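Local coordinates for 2-methyl-aconitate isomerase (Shewanella oneidensis, PDB 5K87), which catalyses the cis-trans isomerization of 2-methyl-aconitate by base-catalysed proton abstraction, a step in propionate breakdown through the 2-methylcitrate cycle, at residues P10-Y18 / F28-E36; Q162-D170 / M382-M390. The protein carries 1 engineered substitution. All coordinates share one frame; numbering follows the deposited sequence.

Contact 1: residues P10-Y18 / F28-E36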
# COMPACT_ATOMS: atom_id res chain seq x y z
N PRO A 10 16.68 3.05 -21.14
CA PRO A 10 15.35 2.57 -20.77
C PRO A 10 15.39 1.67 -19.54
O PRO A 10 16.42 1.09 -19.20
CB PRO A 10 14.91 1.75 -21.98
CG PRO A 10 15.80 2.17 -23.10
CD PRO A 10 17.09 2.58 -22.48
N GLN A 11 14.24 1.55 -18.88
CA GLN A 11 14.13 0.62 -17.77
C GLN A 11 14.32 -0.80 -18.28
O GLN A 11 13.97 -1.12 -19.43
CB GLN A 11 12.75 0.71 -17.13
CG GLN A 11 12.43 2.04 -16.47
CD GLN A 11 11.31 1.89 -15.48
OE1 GLN A 11 11.56 1.66 -14.29
NE2 GLN A 11 10.07 1.96 -15.95
N ILE A 12 14.86 -1.66 -17.43
CA ILE A 12 14.89 -3.09 -17.72
C ILE A 12 13.57 -3.73 -17.30
O ILE A 12 12.84 -3.19 -16.46
CB ILE A 12 16.09 -3.79 -17.05
CG1 ILE A 12 15.98 -3.73 -15.53
CG2 ILE A 12 17.39 -3.17 -17.52
CD1 ILE A 12 16.73 -4.84 -14.81
N LYS A 13 13.27 -4.87 -17.90
CA LYS A 13 12.09 -5.65 -17.59
C LYS A 13 12.51 -6.99 -17.00
O LYS A 13 13.43 -7.64 -17.52
CB LYS A 13 11.25 -5.90 -18.85
CG LYS A 13 10.76 -4.64 -19.54
CD LYS A 13 9.90 -4.98 -20.76
CE LYS A 13 9.48 -3.72 -21.50
N VAL A 14 11.87 -7.39 -15.91
CA VAL A 14 12.15 -8.66 -15.26
C VAL A 14 10.83 -9.40 -15.09
O VAL A 14 9.88 -8.86 -14.53
CB VAL A 14 12.83 -8.46 -13.89
CG1 VAL A 14 13.15 -9.81 -13.25
CG2 VAL A 14 14.08 -7.60 -14.03
N ALA A 15 10.76 -10.63 -15.59
CA ALA A 15 9.55 -11.43 -15.42
C ALA A 15 9.25 -11.64 -13.94
O ALA A 15 10.15 -12.01 -13.17
CB ALA A 15 9.69 -12.76 -16.13
N ALA A 16 8.01 -11.40 -13.54
CA ALA A 16 7.62 -11.50 -12.15
C ALA A 16 6.13 -11.71 -12.01
O ALA A 16 5.35 -11.43 -12.93
CB ALA A 16 8.05 -10.24 -11.39
N THR A 17 5.73 -12.19 -10.83
CA THR A 17 4.33 -12.36 -10.51
C THR A 17 4.07 -11.72 -9.16
O THR A 17 4.78 -12.00 -8.18
CB THR A 17 3.95 -13.84 -10.46
OG1 THR A 17 4.32 -14.47 -11.69
CG2 THR A 17 2.46 -13.99 -10.26
N TYR A 18 3.04 -10.89 -9.08
CA TYR A 18 2.64 -10.25 -7.85
C TYR A 18 1.46 -11.04 -7.29
O TYR A 18 0.45 -11.24 -7.98
CB TYR A 18 2.25 -8.81 -8.19
CG TYR A 18 1.84 -7.91 -7.05
CD1 TYR A 18 2.66 -7.70 -5.95
CD2 TYR A 18 0.64 -7.22 -7.12
CE1 TYR A 18 2.27 -6.82 -4.94
CE2 TYR A 18 0.25 -6.35 -6.13
CZ TYR A 18 1.07 -6.16 -5.05
OH TYR A 18 0.64 -5.27 -4.09
N PHE A 28 7.13 -12.13 -6.71
CA PHE A 28 7.75 -13.45 -6.87
C PHE A 28 8.54 -13.53 -8.16
O PHE A 28 8.06 -13.10 -9.22
CB PHE A 28 6.65 -14.51 -6.94
CG PHE A 28 5.98 -14.78 -5.63
CD1 PHE A 28 5.19 -13.82 -5.03
CD2 PHE A 28 6.14 -16.00 -4.99
CE1 PHE A 28 4.58 -14.06 -3.81
CE2 PHE A 28 5.52 -16.25 -3.76
CZ PHE A 28 4.76 -15.27 -3.18
N PHE A 29 9.73 -14.11 -8.08
CA PHE A 29 10.61 -14.31 -9.23
C PHE A 29 11.09 -15.74 -9.29
O PHE A 29 11.44 -16.34 -8.26
CB PHE A 29 11.87 -13.46 -9.09
CG PHE A 29 11.63 -11.98 -8.93
CD1 PHE A 29 11.59 -11.15 -10.03
CD2 PHE A 29 11.49 -11.44 -7.66
CE1 PHE A 29 11.38 -9.78 -9.86
CE2 PHE A 29 11.28 -10.08 -7.50
CZ PHE A 29 11.23 -9.25 -8.60
N ARG A 30 11.17 -16.28 -10.50
CA ARG A 30 11.98 -17.47 -10.75
C ARG A 30 13.41 -17.01 -10.83
O ARG A 30 13.70 -16.00 -11.48
CB ARG A 30 11.67 -18.07 -12.11
CG ARG A 30 10.40 -18.87 -12.26
CD ARG A 30 10.50 -19.78 -13.50
NE ARG A 30 10.88 -19.01 -14.69
CZ ARG A 30 10.98 -19.51 -15.92
NH1 ARG A 30 10.72 -20.80 -16.14
NH2 ARG A 30 11.33 -18.72 -16.92
N LEU A 31 14.31 -17.75 -10.20
CA LEU A 31 15.72 -17.41 -10.21
C LEU A 31 16.25 -17.15 -11.62
O LEU A 31 16.93 -16.16 -11.86
CB LEU A 31 16.52 -18.54 -9.55
CG LEU A 31 18.04 -18.38 -9.54
CD1 LEU A 31 18.45 -17.18 -8.70
CD2 LEU A 31 18.69 -19.65 -9.02
N GLN A 32 15.91 -18.03 -12.55
CA GLN A 32 16.42 -17.91 -13.92
C GLN A 32 15.92 -16.68 -14.68
O GLN A 32 16.49 -16.32 -15.71
CB GLN A 32 16.12 -19.18 -14.72
CG GLN A 32 14.67 -19.34 -15.10
CD GLN A 32 14.34 -20.74 -15.59
OE1 GLN A 32 14.44 -21.03 -16.78
NE2 GLN A 32 13.93 -21.61 -14.67
N ASP A 33 14.87 -16.04 -14.18
CA ASP A 33 14.35 -14.83 -14.81
C ASP A 33 15.09 -13.57 -14.36
O ASP A 33 14.95 -12.51 -14.96
CB ASP A 33 12.86 -14.68 -14.52
CG ASP A 33 12.03 -15.74 -15.22
OD1 ASP A 33 12.45 -16.22 -16.29
OD2 ASP A 33 10.94 -16.08 -14.70
N LEU A 34 15.88 -13.68 -13.30
CA LEU A 34 16.61 -12.52 -12.79
C LEU A 34 17.79 -12.18 -13.68
O LEU A 34 18.35 -13.07 -14.32
CB LEU A 34 17.12 -12.80 -11.38
CG LEU A 34 16.05 -13.02 -10.31
CD1 LEU A 34 16.69 -13.45 -8.99
CD2 LEU A 34 15.21 -11.76 -10.13
N PRO A 35 18.18 -10.90 -13.71
CA PRO A 35 19.44 -10.55 -14.39
C PRO A 35 20.59 -11.38 -13.83
O PRO A 35 20.58 -11.73 -12.64
CB PRO A 35 19.62 -9.07 -14.03
CG PRO A 35 18.24 -8.57 -13.75
CD PRO A 35 17.51 -9.72 -13.13
N GLU A 36 21.57 -11.70 -14.67
CA GLU A 36 22.66 -12.59 -14.29
C GLU A 36 23.29 -12.23 -12.95
O GLU A 36 23.48 -13.10 -12.09
CB GLU A 36 23.72 -12.58 -15.39
CG GLU A 36 24.84 -13.59 -15.17
CD GLU A 36 25.86 -13.59 -16.30
OE1 GLU A 36 26.93 -14.21 -16.13
OE2 GLU A 36 25.59 -12.98 -17.35
O HOH W 1 9.87 -14.70 -12.58
O HOH W 2 13.04 -11.83 -16.85

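Contact 2: residues Q162-D170 / M382-M390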
# COMPACT_ATOMS: atom_id res chain seq x y z
N GLN A 162 -5.70 -24.50 -8.84
CA GLN A 162 -7.03 -24.04 -8.55
C GLN A 162 -6.89 -22.90 -7.53
O GLN A 162 -6.60 -23.15 -6.36
CB GLN A 162 -7.86 -25.19 -7.97
CG GLN A 162 -9.23 -24.79 -7.46
CD GLN A 162 -10.19 -24.43 -8.58
OE1 GLN A 162 -10.34 -25.18 -9.55
NE2 GLN A 162 -10.83 -23.27 -8.47
N GLU A 163 -7.05 -21.67 -7.98
CA GLU A 163 -6.86 -20.50 -7.13
C GLU A 163 -8.12 -20.12 -6.39
O GLU A 163 -8.09 -19.76 -5.21
CB GLU A 163 -6.45 -19.29 -7.98
CG GLU A 163 -5.19 -19.45 -8.78
CD GLU A 163 -4.79 -18.12 -9.39
OE1 GLU A 163 -5.42 -17.69 -10.40
OE2 GLU A 163 -3.88 -17.46 -8.83
N THR A 164 -9.25 -20.18 -7.09
CA THR A 164 -10.51 -19.68 -6.58
C THR A 164 -11.22 -20.73 -5.74
O THR A 164 -10.96 -21.93 -5.89
CB THR A 164 -11.43 -19.25 -7.74
OG1 THR A 164 -11.59 -20.36 -8.63
CG2 THR A 164 -10.81 -18.08 -8.52
N GLY A 165 -12.11 -20.29 -4.86
CA GLY A 165 -12.77 -21.21 -3.96
C GLY A 165 -13.58 -20.47 -2.91
O GLY A 165 -13.77 -19.26 -3.01
N ASP A 166 -14.04 -21.19 -1.90
CA ASP A 166 -14.92 -20.60 -0.90
C ASP A 166 -14.31 -20.55 0.50
O ASP A 166 -15.02 -20.31 1.48
CB ASP A 166 -16.29 -21.30 -0.87
CG ASP A 166 -16.19 -22.79 -0.56
OD1 ASP A 166 -15.12 -23.28 -0.16
OD2 ASP A 166 -17.23 -23.48 -0.71
N PHE A 167 -13.00 -20.77 0.60
CA PHE A 167 -12.32 -20.77 1.89
C PHE A 167 -11.98 -19.35 2.33
O PHE A 167 -11.36 -18.59 1.58
CB PHE A 167 -11.06 -21.62 1.85
CG PHE A 167 -10.44 -21.83 3.19
CD1 PHE A 167 -11.05 -22.68 4.10
CD2 PHE A 167 -9.27 -21.20 3.55
CE1 PHE A 167 -10.49 -22.89 5.36
CE2 PHE A 167 -8.71 -21.42 4.80
CZ PHE A 167 -9.33 -22.26 5.70
N GLU A 168 -12.38 -19.01 3.55
CA GLU A 168 -12.16 -17.66 4.06
C GLU A 168 -11.10 -17.65 5.16
O GLU A 168 -11.03 -18.57 5.99
CB GLU A 168 -13.47 -17.05 4.56
CG GLU A 168 -14.61 -17.16 3.56
CD GLU A 168 -15.51 -15.94 3.54
OE1 GLU A 168 -16.45 -15.92 2.72
OE2 GLU A 168 -15.28 -15.01 4.34
N LEU A 169 -10.25 -16.62 5.14
CA LEU A 169 -9.26 -16.38 6.18
C LEU A 169 -9.57 -15.01 6.76
O LEU A 169 -9.80 -14.08 5.99
CB LEU A 169 -7.84 -16.28 5.60
CG LEU A 169 -7.19 -17.15 4.52
CD1 LEU A 169 -5.75 -16.72 4.31
CD2 LEU A 169 -7.22 -18.58 4.92
N ASP A 170 -9.53 -14.87 8.08
CA ASP A 170 -9.66 -13.56 8.69
C ASP A 170 -8.45 -12.72 8.33
O ASP A 170 -7.30 -13.13 8.53
CB ASP A 170 -9.84 -13.67 10.21
CG ASP A 170 -11.23 -14.16 10.61
OD1 ASP A 170 -12.12 -14.22 9.74
OD2 ASP A 170 -11.43 -14.48 11.80
N MET A 382 -1.41 -25.17 9.41
CA MET A 382 -2.46 -24.18 9.32
C MET A 382 -2.94 -24.14 7.88
O MET A 382 -2.29 -24.68 6.99
CB MET A 382 -1.95 -22.80 9.76
CG MET A 382 -0.92 -22.22 8.80
SD MET A 382 -0.18 -20.66 9.32
CE MET A 382 0.89 -21.23 10.63
N SER A 383 -4.08 -23.50 7.66
CA SER A 383 -4.58 -23.30 6.31
C SER A 383 -4.47 -21.84 5.92
O SER A 383 -4.73 -20.94 6.72
CB SER A 383 -6.02 -23.76 6.20
OG SER A 383 -6.08 -25.17 6.32
N ARG A 384 -4.07 -21.62 4.67
CA ARG A 384 -4.02 -20.29 4.09
C ARG A 384 -4.70 -20.36 2.72
O ARG A 384 -5.50 -21.27 2.48
CB ARG A 384 -2.56 -19.81 4.02
CG ARG A 384 -1.83 -19.75 5.38
CD ARG A 384 -2.05 -18.45 6.15
NE ARG A 384 -3.32 -18.39 6.86
CZ ARG A 384 -3.74 -17.33 7.55
NH1 ARG A 384 -4.89 -17.36 8.20
NH2 ARG A 384 -3.00 -16.23 7.58
N SER A 385 -4.43 -19.40 1.86
CA SER A 385 -4.92 -19.39 0.48
C SER A 385 -3.99 -18.46 -0.27
O SER A 385 -3.18 -17.75 0.36
CB SER A 385 -6.36 -18.88 0.40
OG SER A 385 -6.46 -17.50 0.73
N ALA A 386 -4.07 -18.45 -1.60
CA ALA A 386 -3.22 -17.59 -2.41
C ALA A 386 -3.85 -17.31 -3.74
O ALA A 386 -4.66 -18.09 -4.24
CB ALA A 386 -1.88 -18.26 -2.63
N ARG A 387 -3.46 -16.20 -4.36
CA ARG A 387 -3.87 -15.93 -5.72
C ARG A 387 -2.93 -14.95 -6.39
O ARG A 387 -2.34 -14.08 -5.75
CB ARG A 387 -5.32 -15.44 -5.79
CG ARG A 387 -5.61 -14.23 -4.94
CD ARG A 387 -7.07 -13.75 -5.04
NE ARG A 387 -7.31 -13.10 -6.32
CZ ARG A 387 -7.41 -11.78 -6.53
NH1 ARG A 387 -7.60 -11.38 -7.77
NH2 ARG A 387 -7.34 -10.88 -5.56
N VAL A 388 -2.81 -15.11 -7.70
CA VAL A 388 -2.12 -14.14 -8.51
C VAL A 388 -2.95 -12.87 -8.65
O VAL A 388 -4.15 -12.92 -8.98
CB VAL A 388 -1.85 -14.73 -9.90
CG1 VAL A 388 -1.29 -13.66 -10.84
CG2 VAL A 388 -0.92 -15.91 -9.78
N LEU A 389 -2.29 -11.73 -8.40
CA LEU A 389 -2.88 -10.41 -8.59
C LEU A 389 -2.50 -9.81 -9.94
O LEU A 389 -3.34 -9.24 -10.64
CB LEU A 389 -2.43 -9.48 -7.45
CG LEU A 389 -2.69 -10.00 -6.04
CD1 LEU A 389 -2.14 -9.03 -5.00
CD2 LEU A 389 -4.17 -10.24 -5.81
N MET A 390 -1.24 -9.92 -10.30
CA MET A 390 -0.75 -9.41 -11.58
C MET A 390 0.44 -10.25 -12.00
O MET A 390 1.24 -10.67 -11.16
CB MET A 390 -0.36 -7.94 -11.49
CG MET A 390 -0.08 -7.29 -12.85
SD MET A 390 0.06 -5.50 -12.75
CE MET A 390 0.06 -5.11 -14.49
O HOH W 3 -9.01 -16.99 1.61
O HOH W 4 -5.86 -15.16 9.78

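Contact 1: residues P10-Y18 / F28-E36
Thr17 and Phe28 form an antiparallel hydrogen-bonded pair, Thr17 N reaching Phe28 O at 3.0 Å and Phe28 N reaching Thr17 O at 2.8 Å, while the axes of strands 12-18 and 28-30 run at 138° and so diverge from strict antiparallel. Where the strands part, two waters carry the polar link. One joins Ala15 O, Arg30 N and Asp33 OD2; the other accepts from Ala15 N and donates to Asp33 O. The Asp33 carboxylate is itself held by Arg30, which grips it side-on: NE meets OD2 from above the carboxylate plane, and Arg30 NH2 lies 2.8 Å from Asp33 OD1 on its syn side. This salt bridge spans the 3-10 segment 31-33, and Ala15 CB sits 3.8 Å from Asp33 OD2. The apolar side centres on Val14. With CG1 anti to the backbone N (chi1 -178°), that methyl lies 3.8 Å from Phe29 CE1 and also meets Leu34 CD2, while Val14 CG2 packs on Pro35 CD. Ala16 CB touches the same ring atom, Phe29 CE1, at 3.7 Å. Helix 43-53 adds Leu49 against Phe29 and Leu48 against Leu34 and Pro35. Phe28 packs on Ala115 and Val116 of helix 113-122, its side chain about 8 Å from that of Cys109, an inferred proton donor/acceptor. The arrangement is a beta hairpin, strands 12-21 and 24-30, paired near its turn and opening at the far end.

Contact 2: residues Q162-D170 / M382-M390
Leu169 lays its CD1 methyl over one face of the Arg384 guanidinium, 3.8 Å above the plane and over its centre, and this is the tightly packed part of the contact. The other methyl, CD2, rests 3.7 Å from Arg384 CA. Bends at chi2 (-85°) and chi3 (80°) fold the arginine back, bringing Arg384 NE within 2.9 Å of Ser383 O, which lies in the guanidinium plane. Arg384 NH2 hydrogen-bonds Asn111 OD1, Asn111 being a substrate-binding residue, and NH1 reaches Asp170 O through a water. Were Arg384 an alanine, the Leu169 methyl would probably lose the flat group against it and Asn111 OD1 this donor. Farther along, Glu163 OE2 accepts an almost straight bond from Val388 N (2.8 Å, 176°), met nearly along its C-O axis; OE1 turns to Arg395 and Gln11 of the second subunit. The looser side lies around Phe167, a partly exposed residue whose CZ approaches Ser383 CB obliquely at 3.7 Å. There a water takes the place of direct bonding, donating to Phe167 O and hydrogen-bonding Ser385 OG at 2.7 Å, a hydroxyl also bonded to Arg20. Thus an irregular segment, 162-170, lies along the long strand 374-391, joined to it by side chains and water; the bond from Arg384 to Asn111 is consistent with a second-shell place, its side chain about 7 Å from the bound malonate.

In the fold
The centres of contacts 1 and 2 are 24 Å apart, and they come in series along the chain: contact 1 closes within the N-terminal hairpin before contact 2 brings residues 162-170 to a strand more than 200 residues later. They meet through neighbouring antiparallel strands, 12-21 and 374-391. Tyr18 N probably bonds Met390 O and Tyr18 O probably bonds Leu389 N, each at 2.8 Å; Leu389 and Met390 both face Tyr18, a classic beta bulge. Both contacts also reach the dimer interface, where Met390 pairs antiparallel with a strand of the second subunit, carrying the sheet across. Hairpin and late strand are thereby joined within and between subunits; the side chains of Phe28 and Arg384 lie about 10 and 7 Å from the malonate.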